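Local coordinates for protein transcriptional regulator, MarR family (Silicibacter pomeroyi DSS-3, PDB 3BJ6) that probably acts as a DNA-binding transcription factor of the MarR family, working as a dimer with winged helix-turn-helix domains, at residues Val29-Arg43 with Arg103-Glu115. Numbering follows the deposited sequence. Where two conformers were deposited one is given.
Sequences VERGTLREGVTVGQR and RGEAIITAIRADE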
ATOM      1  N   VAL A  29      -6.340 -11.950   0.626  1.00 16.40           N
ATOM      2  CA  VAL A  29      -6.142 -12.545   1.947  1.00 16.35           C
ATOM      3  C   VAL A  29      -7.504 -12.876   2.590  1.00 17.33           C
ATOM      4  O   VAL A  29      -7.693 -13.979   3.106  1.00 16.57           O
ATOM      5  CB  VAL A  29      -5.289 -11.632   2.842  1.00 16.62           C
ATOM      6  CG1 VAL A  29      -5.351 -12.083   4.303  1.00 14.81           C
ATOM      7  CG2 VAL A  29      -3.835 -11.652   2.337  1.00 16.18           C
ATOM      8  N   GLU A  30      -8.446 -11.936   2.514  1.00 17.75           N
ATOM      9  CA  GLU A  30      -9.796 -12.114   3.092  1.00 18.57           C
ATOM     10  C   GLU A  30     -10.536 -13.343   2.554  1.00 18.43           C
ATOM     11  O   GLU A  30     -11.263 -14.015   3.287  1.00 17.21           O
ATOM     12  CB  GLU A  30     -10.645 -10.854   2.874  1.00 19.71           C
ATOM     13  CG  GLU A  30     -12.088 -11.052   3.384  1.00 22.65           C
ATOM     14  CD  GLU A  30     -12.921  -9.799   3.264  1.00 26.59           C
ATOM     15  OE1 GLU A  30     -12.713  -8.910   4.113  1.00 24.59           O
ATOM     16  OE2 GLU A  30     -13.797  -9.730   2.356  1.00 30.93           O
ATOM     17  N   ARG A  31     -10.350 -13.637   1.274  0.50 18.87           N
ATOM     18  CA  ARG A  31     -10.911 -14.857   0.700  0.50 19.36           C
ATOM     19  C   ARG A  31     -10.426 -16.102   1.435  0.50 19.08           C
ATOM     20  O   ARG A  31     -11.215 -17.001   1.736  0.50 19.11           O
ATOM     21  CB  ARG A  31     -10.622 -14.946  -0.806  0.50 19.73           C
ATOM     22  CG  ARG A  31     -11.518 -14.040  -1.644  0.50 21.53           C
ATOM     23  CD  ARG A  31     -12.932 -14.654  -1.815  0.50 22.15           C
ATOM     24  NE  ARG A  31     -13.799 -14.397  -0.674  0.50 26.02           N
ATOM     25  CZ  ARG A  31     -14.933 -15.036  -0.382  0.50 21.40           C
ATOM     26  NH1 ARG A  31     -15.373 -16.044  -1.104  0.50 19.05           N
ATOM     27  NH2 ARG A  31     -15.601 -14.669   0.686  0.50 25.46           N
ATOM     28  N   GLY A  32      -9.132 -16.137   1.739  1.00 19.05           N
ATOM     29  CA  GLY A  32      -8.549 -17.248   2.491  1.00 18.32           C
ATOM     30  C   GLY A  32      -8.972 -17.260   3.951  1.00 18.52           C
ATOM     31  O   GLY A  32      -9.296 -18.320   4.515  1.00 19.23           O
ATOM     32  N   THR A  33      -9.000 -16.091   4.589  1.00 16.94           N
ATOM     33  CA  THR A  33      -9.339 -16.055   6.006  1.00 16.44           C
ATOM     34  C   THR A  33     -10.800 -16.436   6.253  1.00 17.13           C
ATOM     35  O   THR A  33     -11.103 -17.098   7.254  1.00 16.23           O
ATOM     36  CB  THR A  33      -9.028 -14.704   6.668  1.00 16.86           C
ATOM     37  OG1 THR A  33      -9.910 -13.661   6.162  1.00 17.90           O
ATOM     38  CG2 THR A  33      -7.583 -14.331   6.465  1.00 15.26           C
ATOM     39  N   LEU A  34     -11.723 -15.998   5.379  1.00 16.17           N
ATOM     40  CA  LEU A  34     -13.136 -16.289   5.632  1.00 16.30           C
ATOM     41  C   LEU A  34     -13.441 -17.802   5.504  1.00 16.44           C
ATOM     42  O   LEU A  34     -14.391 -18.317   6.118  1.00 16.63           O
ATOM     43  CB  LEU A  34     -14.057 -15.479   4.702  1.00 16.32           C
ATOM     44  CG  LEU A  34     -14.112 -13.951   4.949  1.00 16.68           C
ATOM     45  CD1 LEU A  34     -14.972 -13.279   3.834  1.00 15.56           C
ATOM     46  CD2 LEU A  34     -14.645 -13.598   6.322  1.00 15.74           C
ATOM     47  N   ARG A  35     -12.656 -18.507   4.706  1.00 16.28           N
ATOM     48  CA  ARG A  35     -12.772 -19.984   4.636  1.00 18.49           C
ATOM     49  C   ARG A  35     -12.517 -20.629   5.994  1.00 18.57           C
ATOM     50  O   ARG A  35     -13.103 -21.664   6.303  1.00 17.51           O
ATOM     51  CB  ARG A  35     -11.814 -20.554   3.596  1.00 19.01           C
ATOM     52  CG  ARG A  35     -12.494 -20.725   2.244  1.00 24.66           C
ATOM     53  CD  ARG A  35     -11.562 -21.294   1.176  1.00 28.30           C
ATOM     54  NE  ARG A  35     -11.533 -22.760   1.071  1.00 31.52           N
ATOM     55  CZ  ARG A  35     -12.317 -23.490   0.281  1.00 31.83           C
ATOM     56  NH1 ARG A  35     -13.273 -22.920  -0.465  1.00 32.79           N
ATOM     57  NH2 ARG A  35     -12.140 -24.802   0.233  1.00 32.68           N
ATOM     58  N   GLU A  36     -11.652 -20.009   6.811  1.00 18.16           N
ATOM     59  CA  GLU A  36     -11.426 -20.490   8.204  1.00 19.18           C
ATOM     60  C   GLU A  36     -12.236 -19.732   9.243  1.00 18.45           C
ATOM     61  O   GLU A  36     -11.966 -19.824  10.450  1.00 18.79           O
ATOM     62  CB  GLU A  36      -9.925 -20.414   8.551  1.00 19.78           C
ATOM     63  CG  GLU A  36      -9.065 -21.252   7.595  1.00 22.92           C
ATOM     64  CD  GLU A  36      -9.267 -22.773   7.760  1.00 26.10           C
ATOM     65  OE1 GLU A  36      -9.047 -23.499   6.773  1.00 27.26           O
ATOM     66  OE2 GLU A  36      -9.636 -23.236   8.860  1.00 26.09           O
ATOM     67  N   GLY A  37     -13.216 -18.950   8.777  1.00 18.10           N
ATOM     68  CA  GLY A  37     -14.149 -18.281   9.669  1.00 15.98           C
ATOM     69  C   GLY A  37     -13.658 -17.005  10.313  1.00 16.87           C
ATOM     70  O   GLY A  37     -14.228 -16.573  11.334  1.00 16.61           O
ATOM     71  N   VAL A  38     -12.604 -16.390   9.766  1.00 15.99           N
ATOM     72  CA  VAL A  38     -12.082 -15.169  10.385  1.00 15.96           C
ATOM     73  C   VAL A  38     -11.868 -14.059   9.347  1.00 16.52           C
ATOM     74  O   VAL A  38     -11.813 -14.329   8.161  1.00 16.22           O
ATOM     75  CB  VAL A  38     -10.768 -15.421  11.216  1.00 16.33           C
ATOM     76  CG1 VAL A  38     -11.000 -16.556  12.300  1.00 15.68           C
ATOM     77  CG2 VAL A  38      -9.578 -15.742  10.310  1.00 14.62           C
ATOM     78  N   THR A  39     -11.773 -12.822   9.819  1.00 16.47           N
ATOM     79  CA  THR A  39     -11.533 -11.658   8.980  1.00 17.01           C
ATOM     80  C   THR A  39     -10.030 -11.402   8.830  1.00 16.73           C
ATOM     81  O   THR A  39      -9.207 -12.036   9.514  1.00 15.71           O
ATOM     82  CB  THR A  39     -12.163 -10.387   9.611  1.00 17.67           C
ATOM     83  OG1 THR A  39     -11.504 -10.096  10.839  1.00 17.23           O
ATOM     84  CG2 THR A  39     -13.678 -10.559   9.855  1.00 16.46           C
ATOM     85  N   VAL A  40      -9.673 -10.447   7.957  1.00 16.95           N
ATOM     86  CA  VAL A  40      -8.266 -10.071   7.737  1.00 17.30           C
ATOM     87  C   VAL A  40      -7.655  -9.463   8.993  1.00 17.30           C
ATOM     88  O   VAL A  40      -6.500  -9.752   9.329  1.00 15.96           O
ATOM     89  CB  VAL A  40      -8.103  -9.097   6.541  1.00 18.42           C
ATOM     90  CG1 VAL A  40      -6.619  -8.789   6.250  1.00 18.52           C
ATOM     91  CG2 VAL A  40      -8.708  -9.705   5.317  1.00 20.57           C
ATOM     92  N   GLY A  41      -8.434  -8.619   9.670  1.00 16.99           N
ATOM     93  CA  GLY A  41      -7.982  -7.993  10.919  1.00 17.87           C
ATOM     94  C   GLY A  41      -7.737  -9.070  11.980  1.00 18.13           C
ATOM     95  O   GLY A  41      -6.732  -9.032  12.667  1.00 18.41           O
ATOM     96  N   GLN A  42      -8.673 -10.016  12.124  1.00 17.12           N
ATOM     97  CA  GLN A  42      -8.491 -11.122  13.067  1.00 16.26           C
ATOM     98  C   GLN A  42      -7.249 -11.982  12.764  1.00 16.54           C
ATOM     99  O   GLN A  42      -6.504 -12.325  13.676  1.00 14.90           O
ATOM    100  CB  GLN A  42      -9.757 -11.989  13.140  1.00 16.21           C
ATOM    101  CG  GLN A  42     -10.968 -11.206  13.709  1.00 16.75           C
ATOM    102  CD  GLN A  42     -12.321 -11.887  13.385  1.00 18.69           C
ATOM    103  OE1 GLN A  42     -12.369 -12.946  12.757  1.00 16.27           O
ATOM    104  NE2 GLN A  42     -13.424 -11.246  13.803  1.00 16.99           N
ATOM    105  N   ARG A  43      -7.037 -12.317  11.482  1.00 15.58           N
ATOM    106  CA  ARG A  43      -5.823 -12.978  11.022  1.00 16.38           C
ATOM    107  C   ARG A  43      -4.566 -12.228  11.484  1.00 16.35           C
ATOM    108  O   ARG A  43      -3.636 -12.857  11.915  1.00 17.23           O
ATOM    109  CB  ARG A  43      -5.831 -13.067   9.490  1.00 16.47           C
ATOM    110  CG  ARG A  43      -4.554 -13.628   8.864  1.00 17.70           C
ATOM    111  CD  ARG A  43      -4.352 -13.109   7.431  1.00 18.41           C
ATOM    112  NE  ARG A  43      -3.038 -13.567   6.940  1.00 20.93           N
ATOM    113  CZ  ARG A  43      -1.864 -13.054   7.300  1.00 20.24           C
ATOM    114  NH1 ARG A  43      -1.795 -12.016   8.136  1.00 20.61           N
ATOM    115  NH2 ARG A  43      -0.751 -13.586   6.813  1.00 20.22           N
ATOM    116  N   ARG A 103      -7.534 -24.032  18.951  1.00 19.32           N
ATOM    117  CA  ARG A 103      -8.350 -23.625  17.769  1.00 20.22           C
ATOM    118  C   ARG A 103      -7.755 -22.440  17.008  1.00 19.11           C
ATOM    119  O   ARG A 103      -7.665 -22.457  15.774  1.00 18.44           O
ATOM    120  CB  ARG A 103      -9.807 -23.313  18.191  1.00 20.78           C
ATOM    121  CG  ARG A 103     -10.772 -23.021  17.013  1.00 23.83           C
ATOM    122  CD  ARG A 103     -10.785 -24.145  15.929  1.00 28.41           C
ATOM    123  NE  ARG A 103     -11.594 -23.748  14.764  1.00 33.31           N
ATOM    124  CZ  ARG A 103     -11.365 -24.133  13.503  1.00 35.30           C
ATOM    125  NH1 ARG A 103     -10.341 -24.948  13.208  1.00 35.55           N
ATOM    126  NH2 ARG A 103     -12.157 -23.691  12.525  1.00 33.74           N
ATOM    127  N   GLY A 104      -7.368 -21.397  17.739  1.00 19.00           N
ATOM    128  CA  GLY A 104      -6.701 -20.241  17.105  1.00 20.09           C
ATOM    129  C   GLY A 104      -5.446 -20.654  16.381  1.00 20.64           C
ATOM    130  O   GLY A 104      -5.172 -20.191  15.270  1.00 20.87           O
ATOM    131  N   GLU A 105      -4.679 -21.533  17.026  0.50 21.11           N
ATOM    132  CA  GLU A 105      -3.475 -22.121  16.465  0.50 21.51           C
ATOM    133  C   GLU A 105      -3.739 -22.896  15.156  0.50 20.65           C
ATOM    134  O   GLU A 105      -3.002 -22.740  14.181  0.50 20.06           O
ATOM    135  CB  GLU A 105      -2.829 -23.026  17.525  0.50 22.51           C
ATOM    136  CG  GLU A 105      -1.437 -23.536  17.182  0.50 25.58           C
ATOM    137  CD  GLU A 105      -0.584 -23.846  18.424  0.50 28.89           C
ATOM    138  OE1 GLU A 105       0.658 -23.888  18.284  0.50 31.50           O
ATOM    139  OE2 GLU A 105      -1.140 -24.029  19.528  0.50 28.27           O
ATOM    140  N   ALA A 106      -4.796 -23.711  15.141  1.00 19.92           N
ATOM    141  CA  ALA A 106      -5.190 -24.482  13.943  1.00 19.43           C
ATOM    142  C   ALA A 106      -5.577 -23.532  12.785  1.00 19.35           C
ATOM    143  O   ALA A 106      -5.158 -23.729  11.649  1.00 19.39           O
ATOM    144  CB  ALA A 106      -6.324 -25.452  14.253  1.00 19.08           C
ATOM    145  N   ILE A 107      -6.375 -22.513  13.099  1.00 18.40           N
ATOM    146  CA  ILE A 107      -6.826 -21.553  12.102  1.00 18.35           C
ATOM    147  C   ILE A 107      -5.644 -20.788  11.462  1.00 18.21           C
ATOM    148  O   ILE A 107      -5.521 -20.752  10.240  1.00 16.86           O
ATOM    149  CB  ILE A 107      -7.861 -20.600  12.703  1.00 17.63           C
ATOM    150  CG1 ILE A 107      -9.193 -21.358  12.807  1.00 18.84           C
ATOM    151  CG2 ILE A 107      -8.012 -19.350  11.815  1.00 17.70           C
ATOM    152  CD1 ILE A 107     -10.253 -20.617  13.628  1.00 18.86           C
ATOM    153  N   ILE A 108      -4.756 -20.223  12.278  1.00 17.87           N
ATOM    154  CA  ILE A 108      -3.666 -19.406  11.669  1.00 18.27           C
ATOM    155  C   ILE A 108      -2.678 -20.285  10.884  1.00 18.09           C
ATOM    156  O   ILE A 108      -2.186 -19.882   9.825  1.00 17.33           O
ATOM    157  CB  ILE A 108      -2.982 -18.393  12.675  1.00 18.18           C
ATOM    158  CG1 ILE A 108      -2.078 -17.412  11.912  1.00 19.02           C
ATOM    159  CG2 ILE A 108      -2.215 -19.138  13.776  1.00 16.69           C
ATOM    160  CD1 ILE A 108      -2.839 -16.487  10.940  1.00 19.81           C
ATOM    161  N   THR A 109      -2.470 -21.519  11.357  1.00 18.68           N
ATOM    162  CA  THR A 109      -1.642 -22.492  10.644  1.00 18.76           C
ATOM    163  C   THR A 109      -2.221 -22.789   9.275  1.00 18.39           C
ATOM    164  O   THR A 109      -1.487 -22.829   8.277  1.00 18.25           O
ATOM    165  CB  THR A 109      -1.512 -23.810  11.445  1.00 18.75           C
ATOM    166  OG1 THR A 109      -0.887 -23.514  12.700  1.00 21.80           O
ATOM    167  CG2 THR A 109      -0.663 -24.843  10.722  1.00 20.45           C
ATOM    168  N   ALA A 110      -3.529 -23.028   9.244  1.00 17.53           N
ATOM    169  CA  ALA A 110      -4.238 -23.334   7.998  1.00 18.23           C
ATOM    170  C   ALA A 110      -4.189 -22.147   7.043  1.00 17.90           C
ATOM    171  O   ALA A 110      -3.912 -22.304   5.848  1.00 18.01           O
ATOM    172  CB  ALA A 110      -5.703 -23.747   8.276  1.00 17.53           C
ATOM    173  N   ILE A 111      -4.443 -20.957   7.558  1.00 18.23           N
ATOM    174  CA  ILE A 111      -4.397 -19.758   6.715  1.00 18.10           C
ATOM    175  C   ILE A 111      -2.997 -19.574   6.077  1.00 18.94           C
ATOM    176  O   ILE A 111      -2.862 -19.354   4.860  1.00 18.64           O
ATOM    177  CB  ILE A 111      -4.822 -18.498   7.547  1.00 18.40           C
ATOM    178  CG1 ILE A 111      -6.339 -18.547   7.859  1.00 16.07           C
ATOM    179  CG2 ILE A 111      -4.468 -17.201   6.787  1.00 18.59           C
ATOM    180  CD1 ILE A 111      -6.823 -17.493   8.935  1.00 17.96           C
ATOM    181  N   ARG A 112      -1.969 -19.699   6.906  1.00 18.97           N
ATOM    182  CA  ARG A 112      -0.586 -19.516   6.463  1.00 20.79           C
ATOM    183  C   ARG A 112      -0.172 -20.554   5.429  1.00 20.26           C
ATOM    184  O   ARG A 112       0.495 -20.208   4.470  1.00 20.33           O
ATOM    185  CB  ARG A 112       0.372 -19.504   7.663  1.00 20.62           C
ATOM    186  CG  ARG A 112       0.143 -18.270   8.595  1.00 25.03           C
ATOM    187  CD  ARG A 112       0.367 -16.893   7.883  1.00 28.54           C
ATOM    188  NE  ARG A 112       1.781 -16.801   7.554  1.00 30.94           N
ATOM    189  CZ  ARG A 112       2.291 -16.631   6.337  1.00 31.40           C
ATOM    190  NH1 ARG A 112       3.616 -16.632   6.209  1.00 33.14           N
ATOM    191  NH2 ARG A 112       1.512 -16.438   5.261  1.00 29.32           N
ATOM    192  N   ALA A 113      -0.597 -21.810   5.606  1.00 20.22           N
ATOM    193  CA  ALA A 113      -0.260 -22.878   4.660  1.00 19.71           C
ATOM    194  C   ALA A 113      -0.882 -22.564   3.313  1.00 20.53           C
ATOM    195  O   ALA A 113      -0.241 -22.731   2.279  1.00 21.58           O
ATOM    196  CB  ALA A 113      -0.747 -24.239   5.168  1.00 19.66           C
ATOM    197  N   ASP A 114      -2.126 -22.096   3.324  1.00 19.57           N
ATOM    198  CA  ASP A 114      -2.824 -21.757   2.085  1.00 20.46           C
ATOM    199  C   ASP A 114      -2.163 -20.558   1.366  1.00 18.97           C
ATOM    200  O   ASP A 114      -1.955 -20.584   0.163  1.00 19.46           O
ATOM    201  CB  ASP A 114      -4.296 -21.455   2.415  1.00 20.25           C
ATOM    202  CG  ASP A 114      -5.078 -20.984   1.205  1.00 23.91           C
ATOM    203  OD1 ASP A 114      -4.989 -21.647   0.156  1.00 26.05           O
ATOM    204  OD2 ASP A 114      -5.794 -19.963   1.306  1.00 27.87           O
ATOM    205  N   GLU A 115      -1.856 -19.508   2.114  1.00 18.55           N
ATOM    206  CA  GLU A 115      -1.181 -18.317   1.572  1.00 18.81           C
ATOM    207  C   GLU A 115       0.165 -18.644   0.951  1.00 18.45           C
ATOM    208  O   GLU A 115       0.494 -18.125  -0.091  1.00 18.53           O
ATOM    209  CB  GLU A 115      -0.979 -17.270   2.675  1.00 18.72           C
ATOM    210  CG  GLU A 115      -2.316 -16.701   3.124  1.00 20.55           C
ATOM    211  CD  GLU A 115      -2.213 -15.744   4.294  1.00 17.98           C
ATOM    212  OE1 GLU A 115      -1.161 -15.686   4.972  1.00 20.52           O
ATOM    213  OE2 GLU A 115      -3.222 -15.067   4.539  1.00 19.24           O
TER
HETATM  214  O   HOH W   1      -5.541 -15.772   3.377  1.00 16.88           O
HETATM  215  O   HOH W   2      -7.453 -20.300   4.180  1.00 28.79           O
HETATM  216  O   HOH W   3     -13.445 -20.682  12.473  1.00 27.97           O
HETATM  217  O   HOH W   4     -11.992 -24.152   9.783  1.00 31.81           O
HETATM  218  O   HOH W   5      -8.722 -25.005  10.661  1.00 35.62           O
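Ile111 drives its CD1 methyl against CG2 of Val38, 3.5 Å away, while its CG1 runs past CG of Glu36 at 3.8 Å, the two side chains pointing opposite ways. A beta-branched apolar residue suits this place because its longer branch reaches Val38 and Glu36 while its CG2 methyl turns to Arg43. Beside it, CG2 of Ile107 meets CG1 of Val38 tip to tip, and Leu83 covers both residues. Glu36 bends at chi2 (-69°), which lays its carboxylate beside the methyl of Ala110; two waters link Glu36 OE2 to the guanidinium of Arg103, whose face rests on CG1 of Ile107. In this MarR-type winged helix-turn-helix fold, the segment 103-115 belongs to the long helix that follows the wing strands, and it runs roughly antiparallel to helix 29-35, 142° between their directions. That helix ends in a Schellman motif with Gly37 at positive phi, and the chain turns into helix 40-51, which Thr39 and Gln42 open with a capping box. With CG anti to the backbone N (chi1 175°), the Arg43 chain stays extended to NE and passes Ile108 and Ile111. Arginine suits its end: in a side-on bidentate salt bridge, NE meets Glu115 OE2 and NH2 meets OE1, each at 2.8 Å on a syn lone pair; the NH2 bond is nearly straight and in the guanidinium plane, the NE bond tilted from it. Arg112 NH2 takes the anti lone pair of OE1, and Glu115 together with Glu47, salt-bridged to Arg43 NH1, probably offsets both arginine charges. Tyr12 of the second subunit is hydrogen-bonded to Arg43 NH2. A leucine in place of Arg43 would probably leave Glu115 without its two-nitrogen grip, and Glu47 and that Tyr12 without this partner. A water joins Glu115 OE2 to Val29 O.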